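Local coordinates for protein kojibiose phosphorylase (Gut metagenome, PDB 6W0P) that belongs to glycoside hydrolase family 65, carbohydrate-active enzymes that combine an N-terminal beta-sandwich, a helical (alpha/alpha)6-barrel catalytic domain and a C-terminal beta domain, at residues Asn294-Tyr297 against Gln298-Asp301; Cys317-Gln320 against Met321-Tyr325. All coordinates share one frame; numbering follows the deposited sequence.

Read from the N terminus, the chain leaves the large antiparallel sheets of the N-terminal domain, passes through helix 263-277 and enters helix 282-300, whose last two turns, with the residue that follows, form contact 1. Strand 303-305 follows and joins a sheet with the C-terminal strand 702-709; helix 308-324 then carries contact 2 near its end. Each contact lies within one continuous run of residues, so neither closes a long loop, and the two come in series without nesting or crossing. They nevertheless meet in space: I322 CD1 lies 3.5 Å from F296 CB, and Y297 OH packs on F319 CB. The contacts thus pack helix 282-300 against helix 308-324.

Contact 1 (Asn294-Tyr297 against Gln298-Asp301); sequences NHFY and QKSD
H295 and K299 meet one turn apart on the final turns of helix 282-300, part of the helical connection between the N-terminal beta-sandwich and the catalytic barrel of a family 65 protein. For H295 a chi1 of 172° carries the imidazole outward from the helix, with a slight lean toward the C-terminal end, and the aliphatic part of K299 runs up to it at an oblique slant. K299 CE lies 3.2 Å from H295 NE2, and the ammonium group gives that nitrogen a weak hydrogen bond. Lysine suits the place because its long chain bends at chi3 (-51°), bringing NZ to 3.8 Å from F296 CE2 while still letting it bond to the carbonyl of S363. The imidazole also leans on its neighbour: H295 CD2 stands 3.9 Å above the F296 ring plane, over its centre. F296 and K299 run side by side in the same direction, so lysine methylenes and phenyl ring share a partly nonpolar strip.

Y297 and D301 repeat the one-turn spacing on another side of the helix. Their ring and carboxylate planes are almost perpendicular, 83° apart, and D301 OD1 approaches Y297 CD2 to 3.5 Å. An aspartate here can serve helix 308-324 as well, since OD2 forms a salt bridge with R315, whose side chain also touches that of Y297; the hydroxyl of Y297 bonds to the carbonyl of L119. Between these pairs Q298, a polar residue on the exposed side, lays CG against N294 O, the carbonyl that accepts its own backbone N-H. As the helix gives way to loop, Y297 O accepts a weak bond from S300 N and a shorter one from D301 N, at 2.8 Å.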
# COMPACT_ATOMS: atom_id res chain seq x y z
N ASN A 294 20.47 41.13 -14.38
CA ASN A 294 21.01 42.30 -13.65
C ASN A 294 19.93 42.84 -12.71
O ASN A 294 20.22 43.10 -11.56
CB ASN A 294 21.48 43.43 -14.57
CG ASN A 294 22.78 43.14 -15.30
OD1 ASN A 294 23.52 42.22 -14.96
ND2 ASN A 294 23.04 43.92 -16.34
N HIS A 295 18.70 42.99 -13.21
CA HIS A 295 17.52 43.43 -12.43
C HIS A 295 17.35 42.52 -11.20
O HIS A 295 17.26 43.07 -10.09
CB HIS A 295 16.28 43.50 -13.34
CG HIS A 295 15.02 43.75 -12.60
ND1 HIS A 295 14.58 45.03 -12.27
CD2 HIS A 295 14.10 42.89 -12.10
CE1 HIS A 295 13.43 44.94 -11.63
NE2 HIS A 295 13.13 43.64 -11.50
N PHE A 296 17.34 41.19 -11.39
CA PHE A 296 17.09 40.22 -10.29
C PHE A 296 18.28 40.23 -9.33
O PHE A 296 18.00 40.08 -8.12
CB PHE A 296 16.64 38.85 -10.79
CG PHE A 296 15.18 38.85 -11.20
CD1 PHE A 296 14.81 38.98 -12.54
CD2 PHE A 296 14.17 38.84 -10.24
CE1 PHE A 296 13.47 39.04 -12.90
CE2 PHE A 296 12.84 38.92 -10.60
CZ PHE A 296 12.49 39.02 -11.93
N TYR A 297 19.52 40.46 -9.79
CA TYR A 297 20.70 40.46 -8.89
C TYR A 297 20.70 41.78 -8.09
O TYR A 297 21.10 41.73 -6.90
CB TYR A 297 22.01 40.13 -9.63
CG TYR A 297 22.17 38.67 -9.99
CD1 TYR A 297 22.32 38.27 -11.31
CD2 TYR A 297 22.13 37.65 -9.03
CE1 TYR A 297 22.45 36.94 -11.66
CE2 TYR A 297 22.27 36.31 -9.37
CZ TYR A 297 22.44 35.96 -10.69
OH TYR A 297 22.57 34.66 -11.07
N GLN A 298 20.22 42.89 -8.67
CA GLN A 298 20.09 44.20 -7.99
C GLN A 298 19.08 44.08 -6.84
O GLN A 298 19.23 44.82 -5.84
CB GLN A 298 19.62 45.31 -8.94
CG GLN A 298 20.71 45.86 -9.85
CD GLN A 298 21.93 46.34 -9.09
OE1 GLN A 298 21.82 46.98 -8.04
NE2 GLN A 298 23.11 46.05 -9.64
N LYS A 299 18.10 43.18 -6.98
CA LYS A 299 17.00 42.99 -6.01
C LYS A 299 17.43 41.99 -4.92
O LYS A 299 16.99 42.18 -3.76
CB LYS A 299 15.70 42.65 -6.75
CG LYS A 299 15.02 43.87 -7.38
CD LYS A 299 13.57 43.69 -7.75
CE LYS A 299 13.34 42.45 -8.59
NZ LYS A 299 11.89 42.22 -8.95
N SER A 300 18.26 41.00 -5.23
CA SER A 300 18.37 39.81 -4.35
C SER A 300 19.79 39.25 -4.21
O SER A 300 19.92 38.30 -3.39
CB SER A 300 17.40 38.75 -4.80
OG SER A 300 16.09 39.29 -4.95
N ASP A 301 20.81 39.78 -4.91
CA ASP A 301 22.17 39.16 -4.90
C ASP A 301 22.65 39.08 -3.45
O ASP A 301 22.33 39.98 -2.67
CB ASP A 301 23.19 39.90 -5.76
CG ASP A 301 24.44 39.07 -6.01
OD1 ASP A 301 24.30 37.86 -6.26
OD2 ASP A 301 25.54 39.64 -5.93

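Contact 2 (Cys317-Gln320 against Met321-Tyr325); sequences CLFQ and MIQAY
F319 is overlapped by the side chain of Q323, one helical turn further on. Q323 CG sits over one face of the phenyl ring, 4.1 Å from its centroid and displaced toward the rim, a CH-pi contact. Beyond it the amide passes close to the far end of the ring: CD approaches F319 CE2 to 3.2 Å, with amide and ring planes 40° apart. F319 can lie beneath because CG anti to the backbone N (chi1 176°) sends the ring outward, leaning slightly toward the C-terminal end and Q323. Glutamine suits this buried place, having methylenes to cover an aromatic face and an amide that can bond in several directions.

That amide is well engaged. Q323 NE2 donates to Q320 OE1 at 3.1 Å, coming from above the carbonyl plane of Q320 although the acceptor lies in the donor's own amide plane. It also bonds to S34 O, while Q323 OE1 accepts from G36 N, tying the helix to an N-terminal segment. Q320, bent at chi2, brings its NE2 to the edge of the F319 ring, in the ring plane.

Elsewhere L318, M321 and I322 present nonpolar side chains to neighbouring helices. I322 lays CG1 3.2 Å from L318 O and faces F292 and F293 of helix 282-300, whereas the flexible M321 fills a place against M666 and A670. Four successive i to i+4 backbone bonds, ending with A324 N to Q320 O at 2.9 Å, keep the helix regular. A buried helix touching helices 351-361 and 666-680 is consistent with the (alpha/alpha)6 barrel of family 65.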
# COMPACT_ATOMS: atom_id res chain seq x y z
N CYS A 317 22.39 29.11 -6.41
CA CYS A 317 21.03 28.90 -5.81
C CYS A 317 20.08 30.04 -6.23
O CYS A 317 18.98 29.74 -6.70
CB CYS A 317 21.09 28.81 -4.28
SG CYS A 317 21.91 27.31 -3.68
N LEU A 318 20.49 31.29 -6.11
CA LEU A 318 19.66 32.44 -6.55
C LEU A 318 19.36 32.29 -8.06
O LEU A 318 18.20 32.53 -8.47
CB LEU A 318 20.34 33.77 -6.22
CG LEU A 318 20.60 34.01 -4.73
CD1 LEU A 318 21.05 35.43 -4.47
CD2 LEU A 318 19.38 33.68 -3.89
N PHE A 319 20.35 31.89 -8.85
CA PHE A 319 20.20 31.73 -10.31
C PHE A 319 19.07 30.75 -10.61
O PHE A 319 18.19 31.08 -11.44
CB PHE A 319 21.54 31.33 -10.95
CG PHE A 319 21.43 31.05 -12.43
CD1 PHE A 319 21.48 32.10 -13.33
CD2 PHE A 319 21.22 29.77 -12.89
CE1 PHE A 319 21.35 31.85 -14.69
CE2 PHE A 319 21.12 29.53 -14.25
CZ PHE A 319 21.17 30.56 -15.14
N GLN A 320 19.08 29.58 -9.97
CA GLN A 320 18.06 28.51 -10.17
C GLN A 320 16.67 28.95 -9.65
O GLN A 320 15.64 28.49 -10.21
CB GLN A 320 18.50 27.21 -9.50
CG GLN A 320 19.69 26.55 -10.19
CD GLN A 320 19.42 26.20 -11.63
OE1 GLN A 320 18.28 26.22 -12.11
NE2 GLN A 320 20.48 25.88 -12.35
N MET A 321 16.62 29.76 -8.60
CA MET A 321 15.33 30.26 -8.05
C MET A 321 14.71 31.18 -9.11
O MET A 321 13.51 31.09 -9.31
CB MET A 321 15.48 31.04 -6.74
CG MET A 321 15.87 30.18 -5.53
SD MET A 321 14.61 28.98 -5.09
CE MET A 321 13.49 30.06 -4.19
N ILE A 322 15.51 32.03 -9.74
CA ILE A 322 15.05 33.02 -10.75
C ILE A 322 14.62 32.24 -12.01
O ILE A 322 13.64 32.64 -12.68
CB ILE A 322 16.15 34.09 -11.01
CG1 ILE A 322 16.44 34.92 -9.74
CG2 ILE A 322 15.72 34.99 -12.15
CD1 ILE A 322 17.78 35.72 -9.68
N GLN A 323 15.33 31.15 -12.33
CA GLN A 323 15.02 30.27 -13.49
C GLN A 323 13.72 29.50 -13.25
O GLN A 323 12.93 29.34 -14.21
CB GLN A 323 16.16 29.28 -13.76
CG GLN A 323 17.36 29.92 -14.47
CD GLN A 323 18.16 28.94 -15.29
OE1 GLN A 323 18.51 29.23 -16.42
NE2 GLN A 323 18.45 27.79 -14.72
N ALA A 324 13.49 29.07 -12.01
CA ALA A 324 12.32 28.24 -11.65
C ALA A 324 11.01 29.04 -11.79
O ALA A 324 10.00 28.42 -12.18
CB ALA A 324 12.49 27.70 -10.26
N TYR A 325 10.99 30.32 -11.43
CA TYR A 325 9.74 31.13 -11.38
C TYR A 325 10.04 32.63 -11.44
O TYR A 325 10.92 33.10 -10.72
CB TYR A 325 9.00 30.84 -10.08
CG TYR A 325 7.50 30.88 -10.21
CD1 TYR A 325 6.83 29.86 -10.83
CD2 TYR A 325 6.75 31.95 -9.73
CE1 TYR A 325 5.46 29.88 -10.98
CE2 TYR A 325 5.37 31.99 -9.88
CZ TYR A 325 4.71 30.94 -10.50
OH TYR A 325 3.35 30.91 -10.62